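PDB 3PFD: acyl-CoA dehydrogenase from Mycobacterium thermoresistibile, which catalyses the flavin-dependent oxidation of saturated acyl-CoA thioesters to 2,3-dehydroacyl-CoA in fatty acid metabolism, passing the electrons to an acceptor. Local coordinates for residues 101-109 with 127-136; 253-264 with 330-341. One frame throughout, in Å; residues are numbered along the deposited sequence.

Contact 1 (101-109 with 127-136); sequences PAVNKLGTM and VASGEAMASY. With FDA (dihydroflavine-adenine dinucleotide), chain B.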
loop_
_atom_site.group_PDB
_atom_site.type_symbol
_atom_site.label_atom_id
_atom_site.label_comp_id
_atom_site.label_asym_id
_atom_site.label_seq_id
_atom_site.Cartn_x
_atom_site.Cartn_y
_atom_site.Cartn_z
ATOM N N PRO C 101 27.375 16.993 6.261
ATOM C CA PRO C 101 28.032 15.776 6.762
ATOM C C PRO C 101 27.835 14.544 5.878
ATOM O O PRO C 101 28.732 13.708 5.822
ATOM C CB PRO C 101 27.398 15.570 8.144
ATOM C CG PRO C 101 26.019 16.251 8.041
ATOM C CD PRO C 101 26.333 17.482 7.184
ATOM N N ALA C 102 26.693 14.422 5.190
ATOM C CA ALA C 102 26.408 13.194 4.412
ATOM C C ALA C 102 27.326 13.108 3.206
ATOM O O ALA C 102 27.826 12.024 2.878
ATOM C CB ALA C 102 24.941 13.128 3.965
ATOM N N VAL C 103 27.532 14.249 2.543
ATOM C CA VAL C 103 28.449 14.292 1.375
ATOM C C VAL C 103 29.916 14.415 1.757
ATOM O O VAL C 103 30.793 13.903 1.030
ATOM C CB VAL C 103 27.954 15.248 0.246
ATOM C CG1 VAL C 103 28.933 15.289 -0.953
ATOM C CG2 VAL C 103 26.583 14.762 -0.222
ATOM N N ASN C 104 30.199 15.030 2.914
ATOM C CA ASN C 104 31.549 14.943 3.442
ATOM C C ASN C 104 31.985 13.467 3.549
ATOM O O ASN C 104 33.126 13.125 3.225
ATOM C CB ASN C 104 31.718 15.705 4.773
ATOM C CG ASN C 104 31.897 17.217 4.564
ATOM O OD1 ASN C 104 32.111 17.683 3.436
ATOM N ND2 ASN C 104 31.807 17.985 5.643
ATOM N N LYS C 105 31.052 12.597 3.950
ATOM C CA LYS C 105 31.320 11.182 4.035
ATOM C C LYS C 105 31.383 10.544 2.634
ATOM O O LYS C 105 32.340 9.861 2.324
ATOM C CB LYS C 105 30.302 10.466 4.953
ATOM C CG LYS C 105 30.904 9.199 5.547
ATOM C CD LYS C 105 29.923 8.131 5.962
ATOM C CE LYS C 105 30.745 6.855 6.215
ATOM N NZ LYS C 105 30.034 5.894 7.053
ATOM N N LEU C 106 30.373 10.770 1.797
ATOM C CA LEU C 106 30.375 10.278 0.409
ATOM C C LEU C 106 31.678 10.607 -0.348
ATOM O O LEU C 106 32.248 9.724 -0.994
ATOM C CB LEU C 106 29.164 10.829 -0.373
ATOM C CG LEU C 106 28.834 10.176 -1.730
ATOM C CD1 LEU C 106 28.546 8.674 -1.564
ATOM C CD2 LEU C 106 27.661 10.868 -2.443
ATOM N N GLY C 107 32.142 11.865 -0.258
ATOM C CA GLY C 107 33.341 12.338 -0.999
ATOM C C GLY C 107 34.689 11.928 -0.413
ATOM O O GLY C 107 35.757 12.270 -0.971
ATOM N N THR C 108 34.663 11.214 0.716
ATOM C CA THR C 108 35.926 10.779 1.348
ATOM C C THR C 108 36.040 9.284 1.589
ATOM O O THR C 108 37.132 8.797 1.868
ATOM C CB THR C 108 36.273 11.524 2.665
ATOM O OG1 THR C 108 35.187 11.424 3.602
ATOM C CG2 THR C 108 36.625 12.957 2.384
ATOM N N MET C 109 34.927 8.564 1.470
ATOM C CA MET C 109 34.880 7.167 1.902
ATOM C C MET C 109 35.757 6.235 1.039
ATOM O O MET C 109 36.446 5.380 1.577
ATOM C CB MET C 109 33.440 6.668 1.967
ATOM C CG MET C 109 33.206 5.562 2.991
ATOM S SD MET C 109 33.935 5.927 4.612
ATOM C CE MET C 109 34.096 4.234 5.191
ATOM N N VAL C 127 39.309 18.136 5.792
ATOM C CA VAL C 127 37.910 17.705 5.944
ATOM C C VAL C 127 37.602 17.477 7.424
ATOM O O VAL C 127 36.560 17.875 7.910
ATOM C CB VAL C 127 37.586 16.425 5.122
ATOM C CG1 VAL C 127 36.082 16.113 5.169
ATOM C CG2 VAL C 127 38.036 16.588 3.686
ATOM N N ALA C 128 38.524 16.832 8.133
ATOM C CA ALA C 128 38.371 16.602 9.562
ATOM C C ALA C 128 38.194 17.904 10.322
ATOM O O ALA C 128 37.422 17.940 11.273
ATOM C CB ALA C 128 39.577 15.847 10.119
ATOM N N SER C 129 38.914 18.954 9.908
ATOM C CA SER C 129 38.922 20.228 10.642
ATOM C C SER C 129 37.763 21.165 10.329
ATOM O O SER C 129 37.587 22.157 11.030
ATOM C CB SER C 129 40.249 20.980 10.452
ATOM O OG SER C 129 40.322 21.613 9.181
ATOM N N GLY C 130 36.985 20.856 9.291
ATOM C CA GLY C 130 35.930 21.762 8.808
ATOM C C GLY C 130 36.431 22.816 7.823
ATOM O O GLY C 130 35.652 23.635 7.333
ATOM N N GLU C 131 37.735 22.801 7.541
ATOM C CA GLU C 131 38.347 23.722 6.568
ATOM C C GLU C 131 37.938 23.395 5.124
ATOM O O GLU C 131 37.956 24.267 4.263
ATOM C CB GLU C 131 39.884 23.709 6.684
ATOM N N ALA C 132 37.594 22.142 4.860
ATOM C CA ALA C 132 37.274 21.720 3.498
ATOM C C ALA C 132 36.113 20.753 3.434
ATOM O O ALA C 132 36.124 19.726 4.123
ATOM C CB ALA C 132 38.494 21.067 2.848
ATOM N N MET C 133 35.147 21.041 2.563
ATOM C CA MET C 133 34.130 20.053 2.224
ATOM C C MET C 133 34.625 19.193 1.067
ATOM O O MET C 133 35.455 19.628 0.266
ATOM C CB MET C 133 32.791 20.713 1.865
ATOM C CG MET C 133 32.325 21.783 2.845
ATOM S SD MET C 133 30.698 22.444 2.420
ATOM C CE MET C 133 30.382 21.686 0.819
ATOM N N ALA C 134 34.117 17.971 0.993
ATOM C CA ALA C 134 34.428 17.054 -0.103
ATOM C C ALA C 134 33.142 16.712 -0.880
ATOM O O ALA C 134 32.087 16.623 -0.284
ATOM C CB ALA C 134 35.073 15.778 0.431
ATOM N N SER C 135 33.260 16.531 -2.196
ATOM C CA SER C 135 32.177 16.017 -3.040
ATOM C C SER C 135 32.568 14.684 -3.705
ATOM O O SER C 135 33.747 14.299 -3.734
ATOM C CB SER C 135 31.796 17.053 -4.108
ATOM O OG SER C 135 31.249 18.227 -3.504
ATOM N N TYR C 136 31.571 14.009 -4.256
ATOM C CA TYR C 136 31.725 12.715 -4.907
ATOM C C TYR C 136 31.233 12.865 -6.344
ATOM O O TYR C 136 30.056 13.090 -6.577
ATOM C CB TYR C 136 30.889 11.682 -4.140
ATOM C CG TYR C 136 30.929 10.257 -4.661
ATOM C CD1 TYR C 136 32.063 9.459 -4.488
ATOM C CD2 TYR C 136 29.812 9.684 -5.269
ATOM C CE1 TYR C 136 32.091 8.135 -4.938
ATOM C CE2 TYR C 136 29.834 8.361 -5.729
ATOM C CZ TYR C 136 30.978 7.602 -5.557
ATOM O OH TYR C 136 31.005 6.296 -6.010
HETATM P PA FDA B . 18.376 6.705 -14.784
HETATM O O1A FDA B . 19.483 5.734 -14.476
HETATM O O2A FDA B . 18.141 7.184 -16.195
HETATM O O5B FDA B . 17.013 6.048 -14.228
HETATM C C5B FDA B . 15.722 6.359 -14.762
HETATM C C4B FDA B . 14.696 5.366 -14.197
HETATM O O4B FDA B . 14.963 4.044 -14.680
HETATM C C3B FDA B . 14.767 5.276 -12.671
HETATM O O3B FDA B . 13.441 5.023 -12.187
HETATM C C2B FDA B . 15.627 4.047 -12.431
HETATM O O2B FDA B . 15.366 3.422 -11.170
HETATM C C1B FDA B . 15.203 3.167 -13.585
HETATM N N9A FDA B . 16.199 2.124 -13.904
HETATM C C8A FDA B . 17.415 2.316 -14.445
HETATM N N7A FDA B . 18.029 1.116 -14.600
HETATM C C5A FDA B . 17.186 0.157 -14.143
HETATM C C6A FDA B . 17.279 -1.241 -14.042
HETATM N N6A FDA B . 18.412 -1.891 -14.451
HETATM N N1A FDA B . 16.226 -1.933 -13.530
HETATM C C2A FDA B . 15.122 -1.269 -13.120
HETATM N N3A FDA B . 14.994 0.075 -13.206
HETATM C C4A FDA B . 16.022 0.809 -13.706
HETATM N N1 FDA B . 25.747 11.626 -8.500
HETATM C C2 FDA B . 27.056 11.905 -8.214
HETATM O O2 FDA B . 27.996 11.403 -8.886
HETATM N N3 FDA B . 27.358 12.740 -7.198
HETATM C C4 FDA B . 26.382 13.305 -6.451
HETATM O O4 FDA B . 26.732 14.074 -5.540
HETATM C C4X FDA B . 25.025 13.020 -6.704
HETATM N N5 FDA B . 24.034 13.659 -6.050
HETATM C C5X FDA B . 22.827 13.819 -6.621
HETATM C C6 FDA B . 21.977 14.867 -6.240
HETATM C C7 FDA B . 20.754 15.060 -6.908
HETATM C C7M FDA B . 19.829 16.185 -6.493
HETATM C C8 FDA B . 20.364 14.196 -7.921
HETATM C C8M FDA B . 19.043 14.367 -8.652
HETATM C C9 FDA B . 21.198 13.157 -8.289
HETATM C C9A FDA B . 22.432 12.973 -7.655
HETATM N N10 FDA B . 23.375 12.076 -8.199
HETATM C C10 FDA B . 24.723 12.164 -7.757
HETATM C "C1'" FDA B . 23.025 11.254 -9.359
HETATM C "C2'" FDA B . 22.145 10.059 -8.972
HETATM O "O2'" FDA B . 22.866 9.026 -8.262
HETATM C "C3'" FDA B . 21.474 9.554 -10.232
HETATM O "O3'" FDA B . 20.397 10.467 -10.560
HETATM C "C4'" FDA B . 20.924 8.124 -10.070
HETATM O "O4'" FDA B . 21.998 7.183 -10.001
HETATM C "C5'" FDA B . 20.007 7.727 -11.219
HETATM O "O5'" FDA B . 20.630 8.059 -12.467
HETATM P P FDA B . 19.790 8.900 -13.552
HETATM O O1P FDA B . 19.321 10.169 -12.886
HETATM O O2P FDA B . 20.596 8.976 -14.828
HETATM O O3P FDA B . 18.474 7.999 -13.784
HETATM O O HOH W 1 30.206 17.899 1.162
#

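Contact 2 (253-264 with 330-341); sequences DHTRPTIGAQAV and SAASKCFASDVA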
loop_
_atom_site.group_PDB
_atom_site.type_symbol
_atom_site.label_atom_id
_atom_site.label_comp_id
_atom_site.label_asym_id
_atom_site.label_seq_id
_atom_site.Cartn_x
_atom_site.Cartn_y
_atom_site.Cartn_z
ATOM N N ASP C 253 28.198 0.871 -0.144
ATOM C CA ASP C 253 27.967 -0.053 0.974
ATOM C C ASP C 253 28.080 0.659 2.314
ATOM O O ASP C 253 27.278 0.411 3.246
ATOM C CB ASP C 253 28.998 -1.189 0.981
ATOM C CG ASP C 253 28.634 -2.338 0.046
ATOM O OD1 ASP C 253 27.457 -2.423 -0.380
ATOM O OD2 ASP C 253 29.548 -3.154 -0.250
ATOM N N HIS C 254 29.081 1.529 2.412
ATOM C CA HIS C 254 29.333 2.269 3.636
ATOM C C HIS C 254 28.628 3.626 3.713
ATOM O O HIS C 254 28.858 4.372 4.679
ATOM C CB HIS C 254 30.841 2.448 3.837
ATOM C CG HIS C 254 31.566 1.154 4.038
ATOM N ND1 HIS C 254 31.853 0.649 5.288
ATOM C CD2 HIS C 254 32.026 0.243 3.149
ATOM C CE1 HIS C 254 32.489 -0.501 5.161
ATOM N NE2 HIS C 254 32.603 -0.774 3.874
ATOM N N THR C 255 27.834 3.993 2.702
ATOM C CA THR C 255 27.186 5.313 2.748
ATOM C C THR C 255 25.666 5.260 2.563
ATOM O O THR C 255 24.949 6.140 3.045
ATOM C CB THR C 255 27.796 6.336 1.749
ATOM O OG1 THR C 255 27.565 5.897 0.412
ATOM C CG2 THR C 255 29.320 6.538 1.986
ATOM N N ARG C 256 25.176 4.222 1.892
ATOM C CA ARG C 256 23.732 4.056 1.724
ATOM C C ARG C 256 22.917 4.221 3.013
ATOM O O ARG C 256 21.878 4.868 2.988
ATOM C CB ARG C 256 23.404 2.740 1.029
ATOM C CG ARG C 256 23.330 2.923 -0.462
ATOM C CD ARG C 256 23.371 1.616 -1.230
ATOM N NE ARG C 256 23.338 1.901 -2.664
ATOM C CZ ARG C 256 23.872 1.122 -3.602
ATOM N NH1 ARG C 256 24.505 -0.009 -3.253
ATOM N NH2 ARG C 256 23.782 1.491 -4.884
ATOM N N PRO C 257 23.399 3.661 4.143
ATOM C CA PRO C 257 22.630 3.832 5.389
ATOM C C PRO C 257 22.502 5.284 5.832
ATOM O O PRO C 257 21.526 5.626 6.514
ATOM C CB PRO C 257 23.419 3.004 6.422
ATOM C CG PRO C 257 24.205 1.987 5.592
ATOM C CD PRO C 257 24.557 2.751 4.315
ATOM N N THR C 258 23.474 6.139 5.462
ATOM C CA THR C 258 23.437 7.557 5.861
ATOM C C THR C 258 22.311 8.298 5.132
ATOM O O THR C 258 21.687 9.181 5.688
ATOM C CB THR C 258 24.803 8.279 5.684
ATOM O OG1 THR C 258 25.084 8.460 4.298
ATOM C CG2 THR C 258 25.946 7.478 6.349
ATOM N N ILE C 259 22.015 7.893 3.900
ATOM C CA ILE C 259 20.841 8.420 3.212
ATOM C C ILE C 259 19.555 7.840 3.817
ATOM O O ILE C 259 18.551 8.526 3.929
ATOM C CB ILE C 259 20.917 8.214 1.688
ATOM C CG1 ILE C 259 22.131 8.983 1.109
ATOM C CG2 ILE C 259 19.609 8.655 1.006
ATOM C CD1 ILE C 259 22.212 10.468 1.480
ATOM N N GLY C 260 19.599 6.596 4.254
ATOM C CA GLY C 260 18.522 6.077 5.107
ATOM C C GLY C 260 18.322 6.962 6.327
ATOM O O GLY C 260 17.175 7.338 6.668
ATOM N N ALA C 261 19.428 7.293 7.003
ATOM C CA ALA C 261 19.370 8.114 8.223
ATOM C C ALA C 261 18.801 9.497 7.942
ATOM O O ALA C 261 18.042 10.064 8.741
ATOM C CB ALA C 261 20.775 8.234 8.867
ATOM N N GLN C 262 19.214 10.067 6.820
ATOM C CA GLN C 262 18.654 11.337 6.366
ATOM C C GLN C 262 17.112 11.264 6.223
ATOM O O GLN C 262 16.364 12.154 6.682
ATOM C CB GLN C 262 19.305 11.728 5.031
ATOM C CG GLN C 262 18.768 13.007 4.404
ATOM C CD GLN C 262 19.423 13.270 3.070
ATOM O OE1 GLN C 262 19.080 12.651 2.072
ATOM N NE2 GLN C 262 20.403 14.165 3.055
ATOM N N ALA C 263 16.670 10.202 5.569
ATOM C CA ALA C 263 15.257 9.991 5.313
ATOM C C ALA C 263 14.532 9.793 6.639
ATOM O O ALA C 263 13.435 10.334 6.837
ATOM C CB ALA C 263 15.052 8.791 4.402
ATOM N N VAL C 264 15.135 9.031 7.548
ATOM C CA VAL C 264 14.542 8.834 8.890
ATOM C C VAL C 264 14.363 10.219 9.546
ATOM O O VAL C 264 13.299 10.526 10.073
ATOM C CB VAL C 264 15.401 7.865 9.787
ATOM C CG1 VAL C 264 14.955 7.900 11.286
ATOM C CG2 VAL C 264 15.326 6.405 9.291
ATOM N N SER C 330 22.488 -2.805 3.516
ATOM C CA SER C 330 22.671 -1.371 3.258
ATOM C C SER C 330 21.652 -0.838 2.214
ATOM O O SER C 330 21.067 0.226 2.428
ATOM C CB SER C 330 24.124 -1.008 2.944
ATOM O OG SER C 330 24.459 -1.330 1.622
ATOM N N ALA C 331 21.410 -1.623 1.152
ATOM C CA ALA C 331 20.374 -1.331 0.133
ATOM C C ALA C 331 18.982 -1.325 0.768
ATOM O O ALA C 331 18.188 -0.426 0.506
ATOM C CB ALA C 331 20.422 -2.347 -1.005
ATOM N N ALA C 332 18.696 -2.342 1.587
ATOM C CA ALA C 332 17.425 -2.432 2.324
ATOM C C ALA C 332 17.161 -1.196 3.171
ATOM O O ALA C 332 16.078 -0.623 3.105
ATOM C CB ALA C 332 17.374 -3.717 3.231
ATOM N N SER C 333 18.147 -0.798 3.965
ATOM C CA SER C 333 17.969 0.294 4.923
ATOM C C SER C 333 17.735 1.643 4.243
ATOM O O SER C 333 16.893 2.448 4.686
ATOM C CB SER C 333 19.167 0.389 5.869
ATOM O OG SER C 333 20.292 0.960 5.238
ATOM N N LYS C 334 18.451 1.862 3.145
ATOM C CA LYS C 334 18.272 3.067 2.343
ATOM C C LYS C 334 16.898 3.051 1.612
ATOM O O LYS C 334 16.140 4.040 1.671
ATOM C CB LYS C 334 19.458 3.251 1.377
ATOM C CG LYS C 334 19.531 4.636 0.621
ATOM C CD LYS C 334 18.571 4.648 -0.588
ATOM C CE LYS C 334 18.911 5.715 -1.618
ATOM N NZ LYS C 334 17.825 5.832 -2.672
ATOM N N CYS C 335 16.583 1.934 0.946
ATOM C CA CYS C 335 15.323 1.809 0.202
ATOM C C CYS C 335 14.115 1.950 1.132
ATOM O O CYS C 335 13.211 2.740 0.863
ATOM C CB CYS C 335 15.253 0.461 -0.558
ATOM S SG CYS C 335 13.811 0.281 -1.633
ATOM N N PHE C 336 14.111 1.206 2.237
ATOM C CA PHE C 336 12.963 1.252 3.192
ATOM C C PHE C 336 12.792 2.636 3.833
ATOM O O PHE C 336 11.690 3.201 3.834
ATOM C CB PHE C 336 13.129 0.196 4.294
ATOM C CG PHE C 336 11.915 0.057 5.202
ATOM C CD1 PHE C 336 10.707 -0.450 4.706
ATOM C CD2 PHE C 336 11.986 0.431 6.538
ATOM C CE1 PHE C 336 9.597 -0.594 5.539
ATOM C CE2 PHE C 336 10.884 0.283 7.403
ATOM C CZ PHE C 336 9.680 -0.227 6.900
ATOM N N ALA C 337 13.865 3.180 4.401
ATOM C CA ALA C 337 13.751 4.508 5.025
ATOM C C ALA C 337 13.237 5.571 4.069
ATOM O O ALA C 337 12.435 6.413 4.457
ATOM C CB ALA C 337 15.056 4.967 5.673
ATOM N N SER C 338 13.700 5.542 2.828
ATOM C CA SER C 338 13.288 6.581 1.868
ATOM C C SER C 338 11.848 6.377 1.445
ATOM O O SER C 338 11.109 7.349 1.291
ATOM C CB SER C 338 14.229 6.641 0.645
ATOM O OG SER C 338 14.328 5.377 0.009
ATOM N N ASP C 339 11.438 5.122 1.261
ATOM C CA ASP C 339 10.020 4.831 1.027
ATOM C C ASP C 339 9.179 5.319 2.205
ATOM O O ASP C 339 8.119 5.927 2.014
ATOM C CB ASP C 339 9.758 3.336 0.758
ATOM C CG ASP C 339 10.254 2.890 -0.604
ATOM O OD1 ASP C 339 10.629 3.738 -1.415
ATOM O OD2 ASP C 339 10.285 1.687 -0.866
ATOM N N VAL C 340 9.659 5.072 3.426
ATOM C CA VAL C 340 8.924 5.502 4.626
ATOM C C VAL C 340 8.764 7.060 4.652
ATOM O O VAL C 340 7.657 7.594 4.861
ATOM C CB VAL C 340 9.573 4.929 5.895
ATOM C CG1 VAL C 340 9.069 5.636 7.151
ATOM C CG2 VAL C 340 9.256 3.395 6.042
ATOM N N ALA C 341 9.871 7.763 4.385
ATOM C CA ALA C 341 9.886 9.228 4.382
ATOM C C ALA C 341 8.901 9.803 3.382
ATOM O O ALA C 341 8.263 10.781 3.670
ATOM C CB ALA C 341 11.285 9.744 4.091
#

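Contact 1 (101-109 with 127-136)
The side-chain oxygen of Asn104 takes two donors at once: Ala134 N reaches its OD1 over 3.2 Å, and a water donates to the same OD1 over 3.0 Å. That water also donates to Ala134 O, so the amide holds both backbone polar groups of one residue, directly and by relay. The case illustrates how the acyl-CoA dehydrogenase fold lays its N-terminal helical domain against its β domain, here helix 95-114 across strand 134-137. The bond from Ala134 N is fairly straight (161° at the hydrogen), although the donor lies 30° out of the amide's carbonyl plane. Asn104 ND2 turns to Ser65 O, fixing the amide's rotation from its other end. Where helix and strand come closest, Gly107 has no side chain to hold them apart, and its CA lies 3.4 Å from Ser135 O. Thr108 OG1 is tied back to Asn104 O and also bonded to His68, leaving CG2 to pack on Ala134 CB and to meet Val127 CG2 tip to tip at 4.1 Å. Val103 CG1 lies against Ala134 O.

At the flavin end, Leu106 and Tyr136 cross at about a right angle; Leu106 CG stands opposite its own backbone N, which brings it 3.5 Å from Tyr136 CB. Leu106 CD1 lies over one face of the phenol ring in a CH-pi contact, 4.3 Å from the centroid and toward the rim. The backbone carbonyl of Tyr136 serves the cofactor: the reduced flavin's N3 donates to Tyr136 O over 2.8 Å, nearly straight at 173°.

Contact 2 (253-264 with 330-341)
The axes of the helix segments 256-264 and 330-341 run in nearly the same direction, 20° apart and only 7.5 Å from each other at closest approach, with Gly260 CA 4.1 Å from Lys334 CA. Such closeness rests on small residues. Ala337 CB sits 3.3 Å from Gly260 O; one turn on, Ala263 CB lies 3.5 Å from Ala337 O, and Ala341 CB lies 3.5 Å from Ala263 O. Methyl groups thus press on the carbonyls of the facing helix in both directions, and Val264 CG2 adds a further apolar touch on Ala337 CB.

Two longer side chains, Lys334 and Arg256, also take part. Lys334 CB packs 3.3 Å from Arg256 O, and the lysine chain then bends about its CB-CG bond (chi2 -80°) to run beside Ile259, pointing the same way, with its CE 4.0 Å from Ile259 CG2. The aliphatic part therefore lines the interface, while NZ passes beyond it to the oxygens of Thr373, Gly378 and Asn380.

This pairing belongs to the C-terminal α-helical domain of the acyl-CoA dehydrogenase fold, joining helices 256-280 and 326-352. Helix 363-373 packs along the same seam, its Thr373 touching Ile259, Ala263 and Ser338; on another side, Met303 of the third subunit packs on Ala332, Cys335 and Phe336.

Toward the N-terminal end, Pro257 lays its ring against Ser330 CB and Ser333 OG. The Ser333 hydroxyl donates to Ser330 O within its own helix, from 30° out of the carbonyl plane and on the same face as Lys334 N, which also bonds to that oxygen. Arg256 CB rests against Ser330 O, and the extended chain of Arg256 leads onward to Glu377. Ser330 CB, in turn, comes within 3.5 Å of Asp253 O.

How the contacts relate
Both contacts are buried, each centred about 10 Å from the middle of the chain, yet they serve different joints. Contact 1 sets a helix against an edge strand between two domains, and its chemistry is mixed: an amide, a water and a backbone carbonyl offered to the flavin. Contact 2 pairs two helices within one domain through methyl groups and bare backbone, with the polar ends of Lys334 and Arg256 turned to partners around it. They share no helix or strand, and their centres lie 19 Å apart, but they touch: Lys105 NZ probably hydrogen-bonds to His254 O, and Leu106 of contact 1 also meets Thr255, just before the first helix of contact 2.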